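UPF0311 protein RPA1785 (PDB 3C5O) is of unknown function but folds as a beta-barrel of the UPF0311 (DUF3237) family and packs with copies of itself in the crystal. Local coordinates at the interface of chains A and B and the interface of chains A and C. Numbering follows the deposited sequence. Chains: chain A/B/C, UPF0311 protein RPA1785.

Contact 1: the interface of chains A and B. Residues chain A 53, 55-56, 74-75, 85; chain B 23, 35, 37, 56-57, 59.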
# COMPACT_ATOMS: atom_id res chain seq x y z
N LEU A 53 -18.82 -4.61 11.98
CA LEU A 53 -19.39 -3.28 12.11
C LEU A 53 -19.91 -2.77 10.76
O LEU A 53 -19.41 -3.15 9.72
CB LEU A 53 -18.41 -2.32 12.78
CG LEU A 53 -17.91 -2.84 14.14
CD1 LEU A 53 -16.74 -2.05 14.69
CD2 LEU A 53 -19.02 -2.85 15.14
N PHE A 55 -19.76 -0.57 8.36
CA PHE A 55 -19.06 0.41 7.53
C PHE A 55 -17.90 -0.27 6.83
O PHE A 55 -17.56 -1.42 7.14
CB PHE A 55 -18.59 1.62 8.34
CG PHE A 55 -17.67 1.25 9.49
CD1 PHE A 55 -16.33 0.93 9.26
CD2 PHE A 55 -18.14 1.24 10.79
CE1 PHE A 55 -15.48 0.57 10.31
CE2 PHE A 55 -17.30 0.90 11.86
CZ PHE A 55 -15.97 0.56 11.61
N GLY A 56 -17.28 0.43 5.91
CA GLY A 56 -16.19 -0.17 5.19
C GLY A 56 -16.68 -0.61 3.84
O GLY A 56 -17.86 -0.51 3.54
N TYR A 74 -12.48 -3.24 6.79
CA TYR A 74 -13.64 -3.13 7.68
C TYR A 74 -13.25 -3.48 9.13
O TYR A 74 -12.07 -3.56 9.44
CB TYR A 74 -14.79 -4.01 7.18
CG TYR A 74 -14.42 -5.46 6.96
CD1 TYR A 74 -14.70 -6.43 7.92
CD2 TYR A 74 -13.82 -5.87 5.78
CE1 TYR A 74 -14.38 -7.75 7.71
CE2 TYR A 74 -13.50 -7.19 5.56
CZ TYR A 74 -13.79 -8.12 6.52
OH TYR A 74 -13.45 -9.43 6.28
N ALA A 75 -14.23 -3.73 9.99
CA ALA A 75 -13.92 -4.07 11.36
C ALA A 75 -14.96 -4.94 12.02
O ALA A 75 -16.15 -4.97 11.62
CB ALA A 75 -13.73 -2.80 12.18
N TYR A 85 -9.71 -4.27 13.52
CA TYR A 85 -9.61 -3.77 12.18
C TYR A 85 -9.10 -4.87 11.23
O TYR A 85 -8.09 -5.53 11.52
CB TYR A 85 -8.65 -2.58 12.19
CG TYR A 85 -8.19 -2.11 10.84
CD1 TYR A 85 -9.10 -1.71 9.85
CD2 TYR A 85 -6.83 -2.05 10.53
CE1 TYR A 85 -8.69 -1.28 8.61
CE2 TYR A 85 -6.40 -1.62 9.29
CZ TYR A 85 -7.33 -1.24 8.33
OH TYR A 85 -6.90 -0.79 7.10
N THR B 23 -14.81 4.58 15.70
CA THR B 23 -14.56 3.24 16.23
C THR B 23 -13.07 3.11 16.47
O THR B 23 -12.26 3.39 15.58
CB THR B 23 -14.96 2.18 15.20
OG1 THR B 23 -16.38 2.20 15.03
CG2 THR B 23 -14.52 0.77 15.65
N ILE B 35 -11.25 4.29 13.32
CA ILE B 35 -11.94 4.29 12.03
C ILE B 35 -13.17 5.20 12.08
O ILE B 35 -13.97 5.11 13.02
CB ILE B 35 -12.35 2.89 11.56
CG1 ILE B 35 -11.15 1.95 11.60
CG2 ILE B 35 -12.89 2.96 10.14
CD1 ILE B 35 -11.50 0.51 11.75
N PRO B 37 -16.38 6.46 9.86
CA PRO B 37 -17.21 6.19 8.70
C PRO B 37 -17.55 7.46 7.92
O PRO B 37 -17.78 8.50 8.51
CB PRO B 37 -18.48 5.60 9.31
CG PRO B 37 -18.05 5.11 10.64
CD PRO B 37 -17.11 6.15 11.09
N GLY B 56 -17.73 3.97 2.88
CA GLY B 56 -16.32 4.27 3.03
C GLY B 56 -15.99 4.70 4.45
O GLY B 56 -16.86 4.74 5.33
N ALA B 57 -14.73 5.02 4.67
CA ALA B 57 -14.26 5.33 6.00
C ALA B 57 -12.88 5.94 5.91
O ALA B 57 -12.19 5.76 4.90
CB ALA B 57 -14.22 4.07 6.87
N PHE B 59 -9.43 5.41 7.72
CA PHE B 59 -8.69 4.51 8.60
C PHE B 59 -7.47 5.24 9.11
O PHE B 59 -6.60 5.66 8.34
CB PHE B 59 -8.34 3.26 7.81
CG PHE B 59 -9.52 2.62 7.16
CD1 PHE B 59 -10.26 1.65 7.83
CD2 PHE B 59 -9.93 3.03 5.89
CE1 PHE B 59 -11.37 1.06 7.26
CE2 PHE B 59 -11.07 2.44 5.27
CZ PHE B 59 -11.78 1.45 5.98
O HOH W 1 -19.23 2.37 4.76
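A:Phe55 lays its ring against a wall of chain B made by B:Thr23, B:Ile35 and B:Pro37, and hides more surface than any other residue of this patch. Its CG sits in the crowded position between the backbone N and the carbonyl carbon (chi1 58°), which carries the ring from its loop toward chain B. The CG2 methyl of B:Ile35 comes over the rim of one face, 3.5 Å from CE1. On the same face, CG of B:Pro37 stands above CD2 at 3.9 Å, while the hydroxyl OG1 of B:Thr23 comes in lower, toward the rim, 3.6 Å from CE2 and without a bond. The longer branch of B:Ile35 runs on past A:Phe55, its CD1 tip reaching A:Ala75 CB and A:Tyr85 CD1. Next to it the side chains of A:Tyr85 and B:Phe59 cross at about a right angle, their rings inclined rather than perpendicular, with CE1 of the tyrosine 3.4 Å from CD1 of the phenylalanine. A:Leu53 and B:Thr23 meet tip to tip, methyl CD1 to methyl CG2, at 3.7 Å.

The glycine side is looser. A:Gly56 N and B:Gly56 O stay 4.4 Å apart, and a water mediates instead, 3.0 Å from A:Gly56 N and 2.9 Å from B:Gly56 N; its approaches to the two carbonyls are weak. The water thus joins the same glycine of each chain, and the apolar patch would hold the two barrels together if this dimer exists in solution.

Contact 2: the interface of chains A and B. Residues chain A 25, 27-28, 33, 61; chain B 122-124, 132.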
# COMPACT_ATOMS: atom_id res chain seq x y z
N ALA A 25 -16.76 2.46 -10.92
CA ALA A 25 -16.12 3.70 -11.37
C ALA A 25 -15.75 3.65 -12.85
O ALA A 25 -15.34 4.66 -13.43
CB ALA A 25 -14.89 4.05 -10.48
N GLU A 27 -13.91 1.63 -16.35
CA GLU A 27 -12.66 1.02 -16.80
C GLU A 27 -11.57 2.08 -16.70
O GLU A 27 -11.60 3.06 -17.44
CB GLU A 27 -12.82 0.57 -18.27
CG GLU A 27 -11.98 -0.64 -18.69
CD GLU A 27 -12.37 -1.16 -20.08
OE1 GLU A 27 -12.75 -2.35 -20.20
OE2 GLU A 27 -12.30 -0.38 -21.06
N ILE A 28 -10.48 1.75 -16.00
CA ILE A 28 -9.54 2.78 -15.57
C ILE A 28 -8.14 2.51 -16.12
O ILE A 28 -7.15 2.64 -15.40
CB ILE A 28 -9.48 2.88 -14.04
CG1 ILE A 28 -8.89 1.59 -13.45
CG2 ILE A 28 -10.86 3.15 -13.46
CD1 ILE A 28 -8.10 1.82 -12.17
N ARG A 33 -12.63 -0.64 -11.95
CA ARG A 33 -12.73 -0.34 -10.52
C ARG A 33 -14.17 -0.42 -10.05
O ARG A 33 -15.01 0.35 -10.50
CB ARG A 33 -12.19 1.08 -10.21
CG ARG A 33 -12.46 1.60 -8.78
CD ARG A 33 -11.72 0.74 -7.71
NE ARG A 33 -10.28 0.93 -7.80
CZ ARG A 33 -9.37 0.26 -7.11
NH1 ARG A 33 -8.09 0.54 -7.27
NH2 ARG A 33 -9.73 -0.70 -6.27
N ILE A 61 -10.70 -4.55 -8.23
CA ILE A 61 -10.32 -4.38 -9.60
C ILE A 61 -10.68 -5.68 -10.36
O ILE A 61 -10.29 -6.78 -9.97
CB ILE A 61 -8.80 -4.07 -9.76
CG1 ILE A 61 -8.44 -2.72 -9.16
CG2 ILE A 61 -8.43 -4.05 -11.27
CD1 ILE A 61 -8.83 -1.52 -10.05
N GLU B 122 -9.66 7.79 -9.22
CA GLU B 122 -9.81 6.85 -10.30
C GLU B 122 -11.19 6.96 -10.85
O GLU B 122 -12.15 6.86 -10.13
CB GLU B 122 -9.62 5.43 -9.80
CG GLU B 122 -8.24 5.04 -9.44
CD GLU B 122 -8.13 3.58 -9.05
OE1 GLU B 122 -9.12 2.87 -9.14
OE2 GLU B 122 -7.06 3.14 -8.67
N THR B 123 -11.28 7.17 -12.16
CA THR B 123 -12.54 7.20 -12.87
C THR B 123 -12.46 6.81 -14.34
O THR B 123 -11.50 7.03 -14.99
CB THR B 123 -13.21 8.54 -12.75
OG1 THR B 123 -14.52 8.48 -13.27
CG2 THR B 123 -12.46 9.54 -13.45
N GLY B 124 -13.53 6.22 -14.84
CA GLY B 124 -13.59 5.84 -16.22
C GLY B 124 -14.20 6.89 -17.11
O GLY B 124 -13.97 6.94 -18.29
N MSE B 132 -6.90 11.59 -13.12
CA MSE B 132 -5.84 10.62 -12.94
C MSE B 132 -4.58 10.97 -13.70
O MSE B 132 -3.65 10.16 -13.74
CB MSE B 132 -6.31 9.25 -13.37
CG MSE B 132 -7.78 9.10 -13.27
SE MSE B 132 -8.34 7.77 -14.49
CE MSE B 132 -8.18 6.30 -13.25
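A:Arg33 and B:Glu122 form the charged part of this contact, a salt bridge in which the guanidinium grips the carboxylate side-on. The arginine NE gives its hydrogen to OE1 of the glutamate at 2.6 Å, nearly straight at 163°, and NH1 gives one to OE2 at 3.1 Å. Both oxygens are met on their syn sides, and the two planes lie 30° apart, so the pairing is slightly twisted. The arginine chain is bent at chi2 and chi3, turning its NE edge toward chain B, whereas the glutamate runs extended beyond CG. Within chain A, the CD1 methyl of A:Ile61 sits 3.4 Å above the centre of the guanidinium and backs one of its faces.

A backbone hydrogen bond adds a second polar tie, from B:Gly124 N to the carbonyl O of A:Ala25 at 2.8 Å. It joins strand 23-27 of chain A to the loop that follows strand 114-122 of chain B.

Apolar packing centres on A:Ile28, which hides 59 Å². The CD1 methyl of A:Ile28 lies 3.6 Å from the carboxylate carbon CD of B:Glu122, lining the salt bridge with hydrocarbon. At the branch point of A:Ile28, the selenomethionine B:Met132 brings its terminal methyl CE to 3.7 Å from CB.

Contact 3: the interface of chains A and C. Residues chain A 9, 116, 137, 139, 152; chain C 6-7, 154-155.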
# COMPACT_ATOMS: atom_id res chain seq x y z
N THR A 9 -1.61 -25.24 8.92
CA THR A 9 -2.58 -24.17 9.17
C THR A 9 -3.67 -24.70 10.07
O THR A 9 -3.82 -25.90 10.19
CB THR A 9 -3.27 -23.64 7.85
OG1 THR A 9 -3.97 -24.72 7.22
CG2 THR A 9 -2.25 -23.04 6.90
N ARG A 116 -9.56 -16.95 -2.43
CA ARG A 116 -8.68 -17.05 -1.28
C ARG A 116 -8.11 -15.67 -1.04
O ARG A 116 -7.93 -14.90 -1.97
CB ARG A 116 -7.55 -18.10 -1.47
CG ARG A 116 -7.98 -19.48 -2.02
CD ARG A 116 -8.62 -20.45 -1.01
NE ARG A 116 -8.99 -21.71 -1.70
CZ ARG A 116 -10.15 -21.95 -2.31
NH1 ARG A 116 -11.11 -21.06 -2.33
NH2 ARG A 116 -10.36 -23.12 -2.88
N VAL A 137 -4.77 -16.96 6.29
CA VAL A 137 -5.26 -17.14 4.94
C VAL A 137 -6.77 -17.32 5.05
O VAL A 137 -7.23 -18.06 5.93
CB VAL A 137 -4.67 -18.40 4.29
CG1 VAL A 137 -5.22 -18.59 2.89
CG2 VAL A 137 -3.16 -18.35 4.22
N SER A 139 -10.39 -18.57 3.06
CA SER A 139 -11.01 -19.29 1.96
C SER A 139 -12.46 -18.84 1.98
O SER A 139 -13.15 -19.04 2.97
CB SER A 139 -10.92 -20.80 2.15
OG SER A 139 -11.43 -21.50 1.03
N HIS A 152 -7.95 -19.16 8.44
CA HIS A 152 -7.02 -20.17 8.90
C HIS A 152 -5.75 -19.49 9.30
O HIS A 152 -5.20 -18.68 8.54
CB HIS A 152 -6.76 -21.16 7.79
CG HIS A 152 -8.00 -21.82 7.27
ND1 HIS A 152 -8.35 -23.10 7.62
CD2 HIS A 152 -8.99 -21.35 6.47
CE1 HIS A 152 -9.49 -23.41 7.04
NE2 HIS A 152 -9.90 -22.37 6.34
N THR C 6 -11.72 -26.55 5.91
CA THR C 6 -10.38 -27.09 5.62
C THR C 6 -9.63 -26.21 4.63
O THR C 6 -10.23 -25.58 3.76
CB THR C 6 -10.42 -28.56 5.03
OG1 THR C 6 -10.78 -28.53 3.64
CG2 THR C 6 -11.42 -29.46 5.79
N LEU C 7 -8.30 -26.16 4.76
CA LEU C 7 -7.48 -25.44 3.78
C LEU C 7 -6.37 -26.35 3.28
O LEU C 7 -5.68 -26.98 4.06
CB LEU C 7 -6.87 -24.16 4.37
CG LEU C 7 -6.22 -23.20 3.35
CD1 LEU C 7 -7.27 -22.31 2.67
CD2 LEU C 7 -5.14 -22.36 4.05
N VAL C 154 -1.58 -21.83 -2.30
CA VAL C 154 -2.85 -22.02 -1.63
C VAL C 154 -3.86 -22.55 -2.63
O VAL C 154 -4.09 -21.95 -3.68
CB VAL C 154 -3.37 -20.76 -0.93
CG1 VAL C 154 -4.74 -21.04 -0.29
CG2 VAL C 154 -2.35 -20.27 0.10
N LEU C 155 -4.44 -23.69 -2.30
CA LEU C 155 -5.39 -24.37 -3.14
C LEU C 155 -6.81 -24.06 -2.67
O LEU C 155 -7.77 -24.37 -3.41
CB LEU C 155 -5.11 -25.88 -3.09
CG LEU C 155 -4.25 -26.61 -4.13
CD1 LEU C 155 -3.35 -25.74 -4.99
CD2 LEU C 155 -3.46 -27.76 -3.48
O HOH W 2 -10.35 -24.18 0.89
O HOH W 3 -3.32 -26.35 5.46
O HOH W 4 -11.84 -23.32 4.51
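The imidazole of A:His152 carries CB of C:Leu7 over the centre of one face, 3.7 Å from the ring centroid, while the carbonyl O of A:Val137 lies in plane at its edge. Over one face of the A:Arg116 guanidinium, toward the rim, sit the hydroxyl OG of A:Ser139 and a water. The arginine NH2 donates to the carbonyl O of C:Leu155 at 2.9 Å, bent to 147°, with the oxygen tilted 19° from the guanidinium plane; its CG and CD methylenes each lie 4.0 Å from C:Val154 CG1. An alanine in place of A:Arg116 removes the guanidinium and these methylenes, which would probably leave the C:Leu155 carbonyl without this donor and open a gap beside C:Val154.

C:Leu7 is the main apolar plug. With CG anti to the backbone N (chi1 -169°), it forks beyond the imidazole, CD2 reaching CG1 of A:Val137 at 3.9 Å and CD1 reaching CB of A:Ser139. One water, 2.8 Å from A:His152 NE2, bridges to C:Thr6 O; another joins A:Ser139 OG to that oxygen, and a third ties A:Thr9 OG1 to C:Leu7 O.

Chain A contributes strands 9-19, 114-122, 136-142 and 146-154; chain C offers the segment before strand 9-19 and the end of strand 146-154 with the residue that follows it.

Contacts 1 and 2 belong to the two-fold A-B interface, their C-alpha centres about 22 Å apart; contact 3 belongs to a second two-fold interface, A-C, so it too has a twin, and lies about 25 Å from contact 1 and 31 Å from contact 2. Strands 23-27 and 32-45 serve both A-B patches, from chain B in contact 1 and chain A in contact 2, which strand 57-62 backs from the second shell. Strand 114-122 serves both interfaces, giving B:Glu122 and A:Arg116. Chain A thus meets two neighbours through separate surfaces, consistent with the four-copy assembly, though the structure alone does not show this tetramer in the cell.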